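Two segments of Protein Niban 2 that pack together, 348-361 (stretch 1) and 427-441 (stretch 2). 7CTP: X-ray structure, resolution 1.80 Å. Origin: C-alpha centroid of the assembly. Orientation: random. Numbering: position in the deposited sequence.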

# COMPACT_ATOMS: atom_id res chain seq x y z
N ALA A 348 1.31 7.26 19.47
CA ALA A 348 2.43 7.20 18.53
C ALA A 348 1.96 7.44 17.10
O ALA A 348 2.67 8.05 16.29
CB ALA A 348 3.14 5.86 18.63
N LEU A 349 0.76 6.96 16.77
CA LEU A 349 0.25 7.11 15.41
C LEU A 349 -0.37 8.48 15.18
O LEU A 349 -0.29 9.04 14.08
CB LEU A 349 -0.79 6.03 15.13
CG LEU A 349 -1.20 5.83 13.68
CD1 LEU A 349 -0.03 5.27 12.87
CD2 LEU A 349 -2.39 4.90 13.64
N MET A 350 -1.00 9.02 16.22
CA MET A 350 -1.82 10.21 16.06
C MET A 350 -0.98 11.44 15.77
O MET A 350 -1.34 12.27 14.92
CB MET A 350 -2.63 10.43 17.32
CG MET A 350 -1.90 10.72 18.59
SD MET A 350 -2.74 11.83 19.73
CE MET A 350 -2.41 13.42 18.97
N VAL A 351 0.14 11.58 16.47
CA VAL A 351 0.91 12.82 16.46
C VAL A 351 1.44 13.09 15.05
O VAL A 351 1.11 14.14 14.48
CB VAL A 351 2.02 12.78 17.52
CG1 VAL A 351 2.91 14.02 17.40
CG2 VAL A 351 1.40 12.70 18.90
N PRO A 352 2.23 12.19 14.44
CA PRO A 352 2.73 12.51 13.09
C PRO A 352 1.61 12.58 12.05
O PRO A 352 1.66 13.45 11.17
CB PRO A 352 3.71 11.38 12.79
CG PRO A 352 3.23 10.25 13.64
CD PRO A 352 2.74 10.88 14.89
N THR A 353 0.62 11.70 12.15
CA THR A 353 -0.48 11.70 11.19
C THR A 353 -1.22 13.03 11.20
O THR A 353 -1.53 13.59 10.14
CB THR A 353 -1.47 10.57 11.50
OG1 THR A 353 -0.79 9.31 11.49
CG2 THR A 353 -2.59 10.55 10.45
N SER A 354 -1.53 13.54 12.39
CA SER A 354 -2.26 14.79 12.50
C SER A 354 -1.41 15.97 12.06
O SER A 354 -1.92 16.91 11.43
CB SER A 354 -2.76 14.98 13.93
OG SER A 354 -3.69 13.95 14.25
N GLN A 355 -0.11 15.95 12.36
CA GLN A 355 0.79 16.96 11.82
C GLN A 355 0.76 16.95 10.30
O GLN A 355 0.76 18.01 9.66
CB GLN A 355 2.21 16.74 12.33
CG GLN A 355 2.39 17.08 13.80
CD GLN A 355 3.76 16.74 14.31
OE1 GLN A 355 4.53 16.06 13.64
NE2 GLN A 355 4.08 17.22 15.51
N GLY A 356 0.73 15.76 9.70
CA GLY A 356 0.73 15.67 8.25
C GLY A 356 -0.53 16.23 7.62
O GLY A 356 -0.48 16.95 6.62
N PHE A 357 -1.69 15.92 8.21
CA PHE A 357 -2.95 16.44 7.67
C PHE A 357 -3.03 17.95 7.85
O PHE A 357 -3.54 18.66 6.97
CB PHE A 357 -4.13 15.75 8.34
CG PHE A 357 -4.50 14.41 7.72
CD1 PHE A 357 -3.69 13.30 7.90
CD2 PHE A 357 -5.65 14.28 6.96
CE1 PHE A 357 -4.03 12.08 7.34
CE2 PHE A 357 -5.99 13.06 6.39
CZ PHE A 357 -5.18 11.96 6.59
N THR A 358 -2.52 18.46 8.97
CA THR A 358 -2.46 19.91 9.16
C THR A 358 -1.52 20.56 8.15
O THR A 358 -1.82 21.64 7.62
CB THR A 358 -2.04 20.23 10.59
OG1 THR A 358 -3.07 19.78 11.48
CG2 THR A 358 -1.84 21.73 10.77
N GLU A 359 -0.38 19.92 7.85
CA GLU A 359 0.53 20.46 6.85
C GLU A 359 -0.12 20.49 5.46
O GLU A 359 0.08 21.45 4.71
CB GLU A 359 1.83 19.66 6.83
CG GLU A 359 2.89 20.17 5.84
CD GLU A 359 3.54 21.49 6.26
OE1 GLU A 359 4.30 22.06 5.44
OE2 GLU A 359 3.31 21.96 7.40
N VAL A 360 -0.90 19.46 5.11
CA VAL A 360 -1.65 19.50 3.86
C VAL A 360 -2.55 20.73 3.82
O VAL A 360 -2.61 21.45 2.81
CB VAL A 360 -2.47 18.21 3.69
CG1 VAL A 360 -3.48 18.38 2.54
CG2 VAL A 360 -1.54 17.03 3.44
N ARG A 361 -3.25 20.99 4.92
CA ARG A 361 -4.11 22.16 5.02
C ARG A 361 -3.31 23.44 4.81
O ARG A 361 -3.73 24.34 4.06
CB ARG A 361 -4.80 22.16 6.38
CG ARG A 361 -5.98 23.13 6.54
CD ARG A 361 -6.29 23.33 8.02
NE ARG A 361 -7.63 23.87 8.27
CZ ARG A 361 -7.91 25.16 8.33
NH1 ARG A 361 -6.95 26.06 8.13
NH2 ARG A 361 -9.15 25.57 8.57
N VAL A 427 4.22 0.14 6.87
CA VAL A 427 2.93 0.09 6.19
C VAL A 427 2.08 1.31 6.55
O VAL A 427 1.43 1.91 5.68
CB VAL A 427 2.21 -1.23 6.55
CG1 VAL A 427 0.74 -1.15 6.16
CG2 VAL A 427 2.90 -2.40 5.84
N PHE A 428 2.11 1.71 7.81
CA PHE A 428 1.20 2.77 8.23
C PHE A 428 1.70 4.15 7.85
O PHE A 428 0.90 5.07 7.67
CB PHE A 428 0.92 2.62 9.73
CG PHE A 428 0.01 1.46 10.03
CD1 PHE A 428 -1.18 1.33 9.33
CD2 PHE A 428 0.37 0.48 10.93
CE1 PHE A 428 -2.03 0.25 9.57
CE2 PHE A 428 -0.46 -0.60 11.17
CZ PHE A 428 -1.66 -0.71 10.49
N LYS A 429 3.01 4.32 7.65
CA LYS A 429 3.49 5.55 7.03
C LYS A 429 3.03 5.65 5.58
O LYS A 429 2.60 6.72 5.14
CB LYS A 429 5.01 5.65 7.11
CG LYS A 429 5.53 5.66 8.51
CD LYS A 429 7.05 5.63 8.59
CE LYS A 429 7.71 5.93 7.25
NZ LYS A 429 9.19 5.83 7.36
N GLN A 430 3.10 4.55 4.84
CA GLN A 430 2.66 4.54 3.45
C GLN A 430 1.18 4.85 3.35
O GLN A 430 0.76 5.69 2.54
CB GLN A 430 3.00 3.18 2.81
CG GLN A 430 2.12 2.74 1.64
CD GLN A 430 2.65 3.18 0.28
OE1 GLN A 430 3.87 3.29 0.07
NE2 GLN A 430 1.75 3.40 -0.66
N ARG A 431 0.36 4.21 4.19
CA ARG A 431 -1.08 4.43 4.13
C ARG A 431 -1.43 5.86 4.53
O ARG A 431 -2.26 6.50 3.88
CB ARG A 431 -1.82 3.43 5.01
CG ARG A 431 -1.59 1.98 4.59
CD ARG A 431 -2.85 1.14 4.66
NE ARG A 431 -2.59 -0.24 4.27
CZ ARG A 431 -2.83 -1.29 5.06
NH1 ARG A 431 -2.56 -2.52 4.63
NH2 ARG A 431 -3.35 -1.10 6.27
N ALA A 432 -0.79 6.38 5.58
CA ALA A 432 -1.07 7.76 5.99
C ALA A 432 -0.74 8.75 4.87
O ALA A 432 -1.49 9.71 4.64
CB ALA A 432 -0.28 8.11 7.25
N GLN A 433 0.37 8.53 4.16
CA GLN A 433 0.77 9.45 3.10
C GLN A 433 -0.20 9.38 1.92
O GLN A 433 -0.52 10.41 1.31
CB GLN A 433 2.20 9.16 2.66
CG GLN A 433 3.20 9.44 3.78
CD GLN A 433 4.62 9.06 3.43
OE1 GLN A 433 4.87 8.21 2.58
NE2 GLN A 433 5.58 9.70 4.12
N ILE A 434 -0.69 8.19 1.60
CA ILE A 434 -1.67 8.08 0.51
C ILE A 434 -2.94 8.83 0.87
O ILE A 434 -3.52 9.54 0.03
CB ILE A 434 -1.95 6.60 0.18
CG1 ILE A 434 -0.82 6.02 -0.68
CG2 ILE A 434 -3.28 6.44 -0.55
CD1 ILE A 434 -0.66 6.66 -2.04
N HIS A 435 -3.39 8.72 2.13
CA HIS A 435 -4.56 9.49 2.56
C HIS A 435 -4.30 10.99 2.42
O HIS A 435 -5.20 11.74 2.04
CB HIS A 435 -4.93 9.17 4.01
CG HIS A 435 -5.54 7.82 4.21
ND1 HIS A 435 -6.67 7.39 3.54
CD2 HIS A 435 -5.20 6.81 5.05
CE1 HIS A 435 -6.98 6.17 3.93
NE2 HIS A 435 -6.11 5.79 4.85
N MET A 436 -3.08 11.44 2.75
CA MET A 436 -2.78 12.86 2.62
C MET A 436 -2.89 13.31 1.17
O MET A 436 -3.41 14.40 0.88
CB MET A 436 -1.39 13.18 3.17
CG MET A 436 -1.30 13.08 4.67
SD MET A 436 0.40 13.31 5.21
CE MET A 436 0.36 12.38 6.73
N ARG A 437 -2.40 12.49 0.24
CA ARG A 437 -2.49 12.82 -1.18
C ARG A 437 -3.95 12.90 -1.61
O ARG A 437 -4.35 13.83 -2.33
CB ARG A 437 -1.73 11.80 -2.01
CG ARG A 437 -1.52 12.21 -3.47
CD ARG A 437 -0.69 11.18 -4.22
NE ARG A 437 -1.43 9.93 -4.44
CZ ARG A 437 -1.04 8.97 -5.28
NH1 ARG A 437 0.08 9.12 -5.97
NH2 ARG A 437 -1.77 7.87 -5.42
N GLU A 438 -4.75 11.93 -1.18
CA GLU A 438 -6.17 11.93 -1.51
C GLU A 438 -6.86 13.18 -1.00
O GLU A 438 -7.61 13.84 -1.73
CB GLU A 438 -6.84 10.67 -0.94
CG GLU A 438 -6.38 9.39 -1.61
CD GLU A 438 -6.77 8.14 -0.85
OE1 GLU A 438 -6.73 7.05 -1.46
OE2 GLU A 438 -7.09 8.23 0.36
N GLN A 439 -6.60 13.54 0.26
CA GLN A 439 -7.32 14.68 0.84
C GLN A 439 -6.87 16.00 0.20
O GLN A 439 -7.68 16.92 0.05
CB GLN A 439 -7.14 14.71 2.35
CG GLN A 439 -7.87 13.58 3.06
CD GLN A 439 -9.28 13.36 2.52
OE1 GLN A 439 -10.12 14.26 2.58
NE2 GLN A 439 -9.54 12.17 2.00
N MET A 440 -5.60 16.09 -0.20
CA MET A 440 -5.16 17.28 -0.93
C MET A 440 -5.84 17.35 -2.30
O MET A 440 -6.31 18.41 -2.71
CB MET A 440 -3.65 17.29 -1.08
CG MET A 440 -3.11 18.45 -1.91
SD MET A 440 -3.34 20.04 -1.07
CE MET A 440 -1.74 20.19 -0.30
N ASP A 441 -5.90 16.22 -3.01
CA ASP A 441 -6.56 16.22 -4.31
C ASP A 441 -8.03 16.58 -4.17
O ASP A 441 -8.58 17.33 -4.99
CB ASP A 441 -6.41 14.86 -5.00
CG ASP A 441 -6.76 14.92 -6.49
OD1 ASP A 441 -6.24 15.80 -7.20
OD2 ASP A 441 -7.55 14.05 -6.94

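The methyl end of Met436 lies against bare backbone: its CE sits 3.6 Å from Gly356 CA, in space that a side chain at this position would need. An ideal CB built on Gly356 would point toward the other helix and fall 2.2 Å from Met436 CE, a clash, so the absence of a side chain is what admits the methionine here. The CA-to-CB bond of Met436 points sideways, but chi1 m, chi2 t and chi3 t carry its end across the gap, and it settles as a knob among Thr353, Gly356, Phe357 and Val360. Its CE also approaches the backbone, 4.1 Å from Thr353 O.

Phe357 makes the reciprocal insertion. Its CA-to-CB bond also runs sideways, yet the ring reaches over to sit among Ala432, His435, Met436 and Gln439. Met436 CG covers one face of the ring, 3.9 Å from Phe357 CE1, while His435 CB lies 3.8 Å from Phe357 CZ and Gln439 CG 3.9 Å from Phe357 CE2, both approaching obliquely. His435 and Gln439 thus meet the ring through aliphatic carbons; the imidazole of His435 has a weak hydrogen bond within its own helix, ND1 to Glu438 OE2 at 3.3 Å.

The two helices run in nearly the same direction, 24° apart, with their axes 9.9 Å apart at closest approach. CA–CA spacing narrows from 8.4 Å at Leu349–Phe428 to 6.6 Å at Thr353–Ala432 and 6.2 Å at Phe357–Met436, then stays close, at 6.3 Å, for Val360–Met440. At the wide end the contact is correspondingly thin: Leu349 CD1 touches Phe428 CB at 4.2 Å. At the close end Val360, pointing toward the partner helix, packs on two methionines, with CG2 3.9 Å from Met436 CB and CG1 3.8 Å from Met440 CB. The end of Met440 comes nearer the partner helix, placing its CE 3.5 Å from Val360 O.

No hydrogen bond crosses between the helices; the 479 Å² buried between them, both sides summed, rests on van der Waals packing. Thr353, whose OG1 is 4.4 Å from Ala432 CB, directs that hydroxyl along its own helix, donating to Leu349 O at 2.7 Å. The same carbonyl receives only a weak backbone bond, Thr353 N to Leu349 O at 3.4 Å, beside the kink at Pro352, whose ring nitrogen has no hydrogen to bond to the preceding turn.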